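Local structure of putative oxidoreductase (Gluconobacter oxydans, 3WJ7) at residues 120-126 and 175-181; 182-187 and 215-221. The protein is a putative oxidoreductase of the short-chain dehydrogenase/reductase family, probably acting on carbonyl substrates with a nicotinamide coenzyme. All coordinates share one frame; numbering follows the deposited sequence.

Contact 1: 120-126 and 175-181; sequences KIIYCSS and PAIIVNP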
loop_
_atom_site.group_PDB
_atom_site.type_symbol
_atom_site.label_atom_id
_atom_site.label_comp_id
_atom_site.label_asym_id
_atom_site.label_seq_id
_atom_site.Cartn_x
_atom_site.Cartn_y
_atom_site.Cartn_z
ATOM N N LYS A 120 10.341 34.215 2.307
ATOM C CA LYS A 120 9.714 33.581 3.455
ATOM C C LYS A 120 8.648 32.549 3.073
ATOM O O LYS A 120 7.824 32.791 2.178
ATOM C CB LYS A 120 9.167 34.612 4.436
ATOM C CG LYS A 120 9.158 34.069 5.860
ATOM C CD LYS A 120 9.014 35.193 6.883
ATOM C CE LYS A 120 10.371 35.687 7.384
ATOM N NZ LYS A 120 10.147 36.393 8.661
ATOM N N ILE A 121 8.695 31.405 3.763
ATOM C CA ILE A 121 7.826 30.291 3.490
ATOM C C ILE A 121 7.108 29.974 4.768
ATOM O O ILE A 121 7.718 29.853 5.831
ATOM C CB ILE A 121 8.652 29.078 3.007
ATOM C CG1 ILE A 121 9.243 29.398 1.654
ATOM C CG2 ILE A 121 7.782 27.824 2.855
ATOM C CD1 ILE A 121 10.396 28.504 1.271
ATOM N N ILE A 122 5.797 29.873 4.696
ATOM C CA ILE A 122 5.067 29.354 5.834
ATOM C C ILE A 122 4.491 28.013 5.445
ATOM O O ILE A 122 3.703 27.895 4.476
ATOM C CB ILE A 122 3.944 30.279 6.223
ATOM C CG1 ILE A 122 4.527 31.568 6.787
ATOM C CG2 ILE A 122 2.989 29.634 7.244
ATOM C CD1 ILE A 122 3.409 32.540 6.645
ATOM N N TYR A 123 4.906 26.995 6.191
ATOM C CA TYR A 123 4.508 25.661 5.909
ATOM C C TYR A 123 3.391 25.222 6.844
ATOM O O TYR A 123 3.543 25.236 8.096
ATOM C CB TYR A 123 5.686 24.717 6.036
ATOM C CG TYR A 123 5.238 23.293 5.819
ATOM C CD1 TYR A 123 4.600 22.925 4.644
ATOM C CD2 TYR A 123 5.371 22.354 6.810
ATOM C CE1 TYR A 123 4.160 21.634 4.432
ATOM C CE2 TYR A 123 4.942 21.056 6.621
ATOM C CZ TYR A 123 4.340 20.713 5.426
ATOM O OH TYR A 123 3.926 19.453 5.241
ATOM N N CYS A 124 2.270 24.812 6.236
ATOM C CA CYS A 124 1.154 24.314 7.009
ATOM C C CYS A 124 1.316 22.858 7.247
ATOM O O CYS A 124 1.324 22.063 6.321
ATOM C CB CYS A 124 -0.167 24.605 6.351
ATOM S SG CYS A 124 -1.550 24.492 7.550
ATOM N N SER A 125 1.468 22.474 8.502
ATOM C CA SER A 125 1.663 21.064 8.807
ATOM C C SER A 125 0.525 20.664 9.698
ATOM O O SER A 125 -0.581 21.074 9.444
ATOM C CB SER A 125 3.004 20.903 9.464
ATOM O OG SER A 125 3.130 19.741 10.220
ATOM N N SER A 126 0.715 19.912 10.766
ATOM C CA SER A 126 -0.474 19.568 11.535
ATOM C C SER A 126 -0.065 18.969 12.829
ATOM O O SER A 126 1.069 18.481 12.955
ATOM C CB SER A 126 -1.353 18.598 10.743
ATOM O OG SER A 126 -2.116 17.778 11.594
ATOM N N PRO A 175 13.941 29.324 4.230
ATOM C CA PRO A 175 13.515 30.289 5.235
ATOM C C PRO A 175 12.079 30.004 5.675
ATOM O O PRO A 175 11.185 30.845 5.499
ATOM C CB PRO A 175 13.623 31.609 4.482
ATOM C CG PRO A 175 13.370 31.231 3.058
ATOM C CD PRO A 175 14.063 29.922 2.888
ATOM N N ALA A 176 11.860 28.805 6.203
ATOM C CA ALA A 176 10.497 28.332 6.529
ATOM C C ALA A 176 10.148 28.406 8.014
ATOM O O ALA A 176 10.989 28.147 8.906
ATOM C CB ALA A 176 10.262 26.913 5.992
ATOM N N ILE A 177 8.906 28.795 8.258
ATOM C CA ILE A 177 8.299 28.786 9.566
ATOM C C ILE A 177 7.176 27.767 9.476
ATOM O O ILE A 177 6.405 27.787 8.507
ATOM C CB ILE A 177 7.684 30.162 9.835
ATOM C CG1 ILE A 177 8.788 31.216 10.008
ATOM C CG2 ILE A 177 6.665 30.099 10.961
ATOM C CD1 ILE A 177 8.339 32.684 9.973
ATOM N N ILE A 178 7.068 26.890 10.481
ATOM C CA ILE A 178 6.050 25.833 10.510
ATOM C C ILE A 178 4.906 26.086 11.497
ATOM O O ILE A 178 5.100 26.404 12.679
ATOM C CB ILE A 178 6.652 24.464 10.871
ATOM C CG1 ILE A 178 7.849 24.171 9.983
ATOM C CG2 ILE A 178 5.576 23.350 10.814
ATOM C CD1 ILE A 178 8.573 22.880 10.352
ATOM N N VAL A 179 3.714 25.799 11.003
ATOM C CA VAL A 179 2.473 25.919 11.707
ATOM C C VAL A 179 1.844 24.491 11.748
ATOM O O VAL A 179 1.951 23.709 10.785
ATOM C CB VAL A 179 1.723 26.996 10.912
ATOM C CG1 VAL A 179 0.302 26.661 10.544
ATOM C CG2 VAL A 179 1.919 28.391 11.538
ATOM N N ASN A 180 1.259 24.135 12.882
ATOM C CA ASN A 180 0.628 22.852 13.135
ATOM C C ASN A 180 -0.823 23.082 13.642
ATOM O O ASN A 180 -1.077 23.117 14.840
ATOM C CB ASN A 180 1.421 22.082 14.198
ATOM C CG ASN A 180 2.889 21.849 13.816
ATOM O OD1 ASN A 180 3.265 20.739 13.404
ATOM N ND2 ASN A 180 3.728 22.872 13.977
ATOM N N PRO A 181 -1.781 23.264 12.736
ATOM C CA PRO A 181 -3.192 23.360 13.127
ATOM C C PRO A 181 -3.695 22.056 13.764
ATOM O O PRO A 181 -3.188 20.990 13.442
ATOM C CB PRO A 181 -3.918 23.521 11.798
ATOM C CG PRO A 181 -2.867 23.827 10.774
ATOM C CD PRO A 181 -1.600 23.235 11.278
#
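I121 and A176 open a parallel pairing in which I121 receives and gives on the same edge: its N donates to P175 O at 3.1 Å, and its O accepts from I177 N. The exchange repeats two residues on, where Y123 N donates to I177 O and V179 N to Y123 O at 3.0 Å, until S125 N reaches V179 O just beyond the strand end. Three of these five bonds have N-H...O angles of 166° or more; the bond to P175 O is less straight (159°), its donor above the carbonyl plane. I122 and C124 send their backbone bonds the other way, to strand 78-83, and thus 120-124 is an inner strand of the parallel sheet of the Rossmann fold, joined to 176-181 by a right-handed crossover through helix 153-172. On one side of the sheet I121 CB meets A176 CB at 4.0 Å, and Y123 lies alongside I178, CD2 to CG2, beneath that helix. On the other, having SG anti to the backbone N (chi1 -161°) brings the C124 sulfur against P181 CG and to 4.1 Å from V179 CG1; a bound mercury(II) ion sits about 3 Å from the C124 side chain. Near the C-terminal ends, S125 OG is hydrogen-bonded to E162, and S126 OG to the backbone N of A128.

Contact 2: 182-187 and 215-221; sequences STPVGP and LNIVHVD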
loop_
_atom_site.group_PDB
_atom_site.type_symbol
_atom_site.label_atom_id
_atom_site.label_comp_id
_atom_site.label_asym_id
_atom_site.label_seq_id
_atom_site.Cartn_x
_atom_site.Cartn_y
_atom_site.Cartn_z
ATOM N N SER A 182 -4.643 22.155 14.693
ATOM C CA SER A 182 -5.309 20.986 15.232
ATOM C C SER A 182 -6.427 20.635 14.247
ATOM O O SER A 182 -6.231 20.692 13.037
ATOM C CB SER A 182 -5.863 21.267 16.635
ATOM O OG SER A 182 -6.812 22.335 16.630
ATOM N N THR A 183 -7.609 20.301 14.731
ATOM C CA THR A 183 -8.661 19.917 13.817
ATOM C C THR A 183 -9.700 21.008 13.583
ATOM O O THR A 183 -10.472 21.335 14.458
ATOM C CB THR A 183 -9.211 18.476 14.072
ATOM O OG1 THR A 183 -10.651 18.438 14.005
ATOM C CG2 THR A 183 -8.684 17.855 15.329
ATOM N N PRO A 184 -9.672 21.616 12.386
ATOM C CA PRO A 184 -10.429 22.845 12.181
ATOM C C PRO A 184 -11.874 22.571 11.856
ATOM O O PRO A 184 -12.163 21.709 11.071
ATOM C CB PRO A 184 -9.778 23.448 10.972
ATOM C CG PRO A 184 -9.290 22.260 10.181
ATOM C CD PRO A 184 -8.868 21.240 11.200
ATOM N N VAL A 185 -12.767 23.335 12.479
ATOM C CA VAL A 185 -14.185 23.242 12.268
ATOM C C VAL A 185 -14.627 24.660 11.993
ATOM O O VAL A 185 -13.994 25.615 12.451
ATOM C CB VAL A 185 -14.857 22.699 13.538
ATOM C CG1 VAL A 185 -16.350 22.817 13.506
ATOM C CG2 VAL A 185 -14.435 21.267 13.751
ATOM N N GLY A 186 -15.683 24.811 11.216
ATOM C CA GLY A 186 -16.262 26.120 10.999
ATOM C C GLY A 186 -17.153 26.196 9.791
ATOM O O GLY A 186 -17.585 25.154 9.261
ATOM N N PRO A 187 -17.437 27.421 9.342
ATOM C CA PRO A 187 -18.335 27.570 8.202
ATOM C C PRO A 187 -17.612 27.250 6.915
ATOM O O PRO A 187 -16.387 27.161 6.904
ATOM C CB PRO A 187 -18.753 29.047 8.271
ATOM C CG PRO A 187 -17.644 29.726 8.980
ATOM C CD PRO A 187 -17.135 28.708 9.978
ATOM N N LEU A 215 -9.789 15.057 21.181
ATOM C CA LEU A 215 -9.196 15.815 20.109
ATOM C C LEU A 215 -9.151 17.258 20.536
ATOM O O LEU A 215 -9.587 17.591 21.619
ATOM C CB LEU A 215 -9.930 15.613 18.754
ATOM C CG LEU A 215 -11.417 15.893 18.405
ATOM C CD1 LEU A 215 -11.860 14.755 17.472
ATOM C CD2 LEU A 215 -12.416 15.957 19.558
ATOM N N ASN A 216 -8.604 18.095 19.669
ATOM C CA ASN A 216 -8.506 19.499 19.888
ATOM C C ASN A 216 -9.169 20.110 18.681
ATOM O O ASN A 216 -8.708 19.886 17.557
ATOM C CB ASN A 216 -7.032 19.869 19.904
ATOM C CG ASN A 216 -6.772 21.334 20.207
ATOM O OD1 ASN A 216 -7.198 22.228 19.477
ATOM N ND2 ASN A 216 -6.003 21.570 21.249
ATOM N N ILE A 217 -10.216 20.904 18.924
ATOM C CA ILE A 217 -10.940 21.632 17.881
ATOM C C ILE A 217 -10.589 23.118 17.840
ATOM O O ILE A 217 -10.349 23.742 18.875
ATOM C CB ILE A 217 -12.447 21.380 18.003
ATOM C CG1 ILE A 217 -12.689 20.004 17.373
ATOM C CG2 ILE A 217 -13.264 22.425 17.246
ATOM C CD1 ILE A 217 -13.926 19.346 17.849
ATOM N N VAL A 218 -10.540 23.669 16.633
ATOM C CA VAL A 218 -10.061 25.000 16.427
ATOM C C VAL A 218 -10.840 25.605 15.317
ATOM O O VAL A 218 -11.071 24.961 14.307
ATOM C CB VAL A 218 -8.568 25.021 16.033
ATOM C CG1 VAL A 218 -8.303 24.178 14.772
ATOM C CG2 VAL A 218 -8.102 26.450 15.870
ATOM N N HIS A 219 -11.264 26.847 15.503
ATOM C CA HIS A 219 -12.008 27.522 14.470
ATOM C C HIS A 219 -11.091 27.638 13.256
ATOM O O HIS A 219 -9.926 27.985 13.395
ATOM C CB HIS A 219 -12.476 28.904 14.942
ATOM C CG HIS A 219 -13.631 29.431 14.163
ATOM N ND1 HIS A 219 -13.530 29.764 12.827
ATOM C CD2 HIS A 219 -14.922 29.633 14.512
ATOM C CE1 HIS A 219 -14.721 30.135 12.382
ATOM N NE2 HIS A 219 -15.580 30.073 13.386
ATOM N N VAL A 220 -11.628 27.317 12.085
ATOM C CA VAL A 220 -10.918 27.413 10.816
ATOM C C VAL A 220 -10.380 28.820 10.580
ATOM O O VAL A 220 -9.273 28.994 10.051
ATOM C CB VAL A 220 -11.801 26.944 9.627
ATOM C CG1 VAL A 220 -12.847 27.984 9.272
ATOM C CG2 VAL A 220 -10.967 26.667 8.393
ATOM N N ASP A 221 -11.149 29.826 10.989
ATOM C CA ASP A 221 -10.721 31.245 10.829
ATOM C C ASP A 221 -9.591 31.605 11.783
ATOM O O ASP A 221 -8.827 32.519 11.542
ATOM C CB ASP A 221 -11.911 32.192 10.963
ATOM C CG ASP A 221 -12.863 32.105 9.748
ATOM O OD1 ASP A 221 -12.352 31.892 8.640
ATOM O OD2 ASP A 221 -14.106 32.246 9.885
#
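The H219 imidazole has V185 O over one face, 4.1 Å above the ring plane and offset toward the rim. At the ring edge, almost in its plane, D221 N donates to H219 ND1 at 3.0 Å. P187 CD approaches H219 CE1 obliquely, at 3.7 Å. Since H219 stands at the N-cap of helix 220-233, the ND1 bond caps the helix start; NE2 is hydrogen-bonded to D330 OD2, so both ring nitrogens are engaged, which should hold the ring's rotation. The N216 amide is the other flat group: S182 OG donates to N216 OD1 at 2.9 Å, from 40° out of the carbonyl plane. CG stands anti to the backbone N (chi1 -177°), which carries OD1 across to the serine. The same OD1 accepts from G244 N and ND2 donates to N246; a leucine here would probably leave the S182 hydroxyl and G244 N without their shared acceptor. Between these ends the backbones pair in parallel, T183 N to N216 O, V218 N to T183 O and V185 N to V218 O, and V220 N continues to V185 O at 2.9 Å, into the helix. The short strand axes diverge by 44°, a strong twist. The V185 and I217 side chains cross obliquely, CG2 to CG2 at 3.9 Å, and V185 also touches helix 194-203, whereas P184 CB meets V218 CG1 on the side where V25 of helix 24-35 touches P184. Strand 239-248 runs antiparallel to 214-219 and also bonds to S182 through L242, and helix 324-337 closes over V185, P187 and H219.

Contacts 1 and 2 are both largely buried and lie in series on strand 176-185, their centres about 17 Å apart: the first half pairs with 120-124, the second with 214-219, so one strand pairs in parallel with both, besides 239-248. Contact 1 belongs to the regular part, its strand axes at 22°, and its side-chain contacts are chiefly apolar, with an aromatic ring and a cysteine sulfur among the aliphatic groups. Contact 2 is more twisted, and polar side chains take part at both ends: a serine-asparagine bond at the start, and at the other a histidine capping the helix of its own segment. Partly exposed residues mark the start of contact 1 but are spread along contact 2.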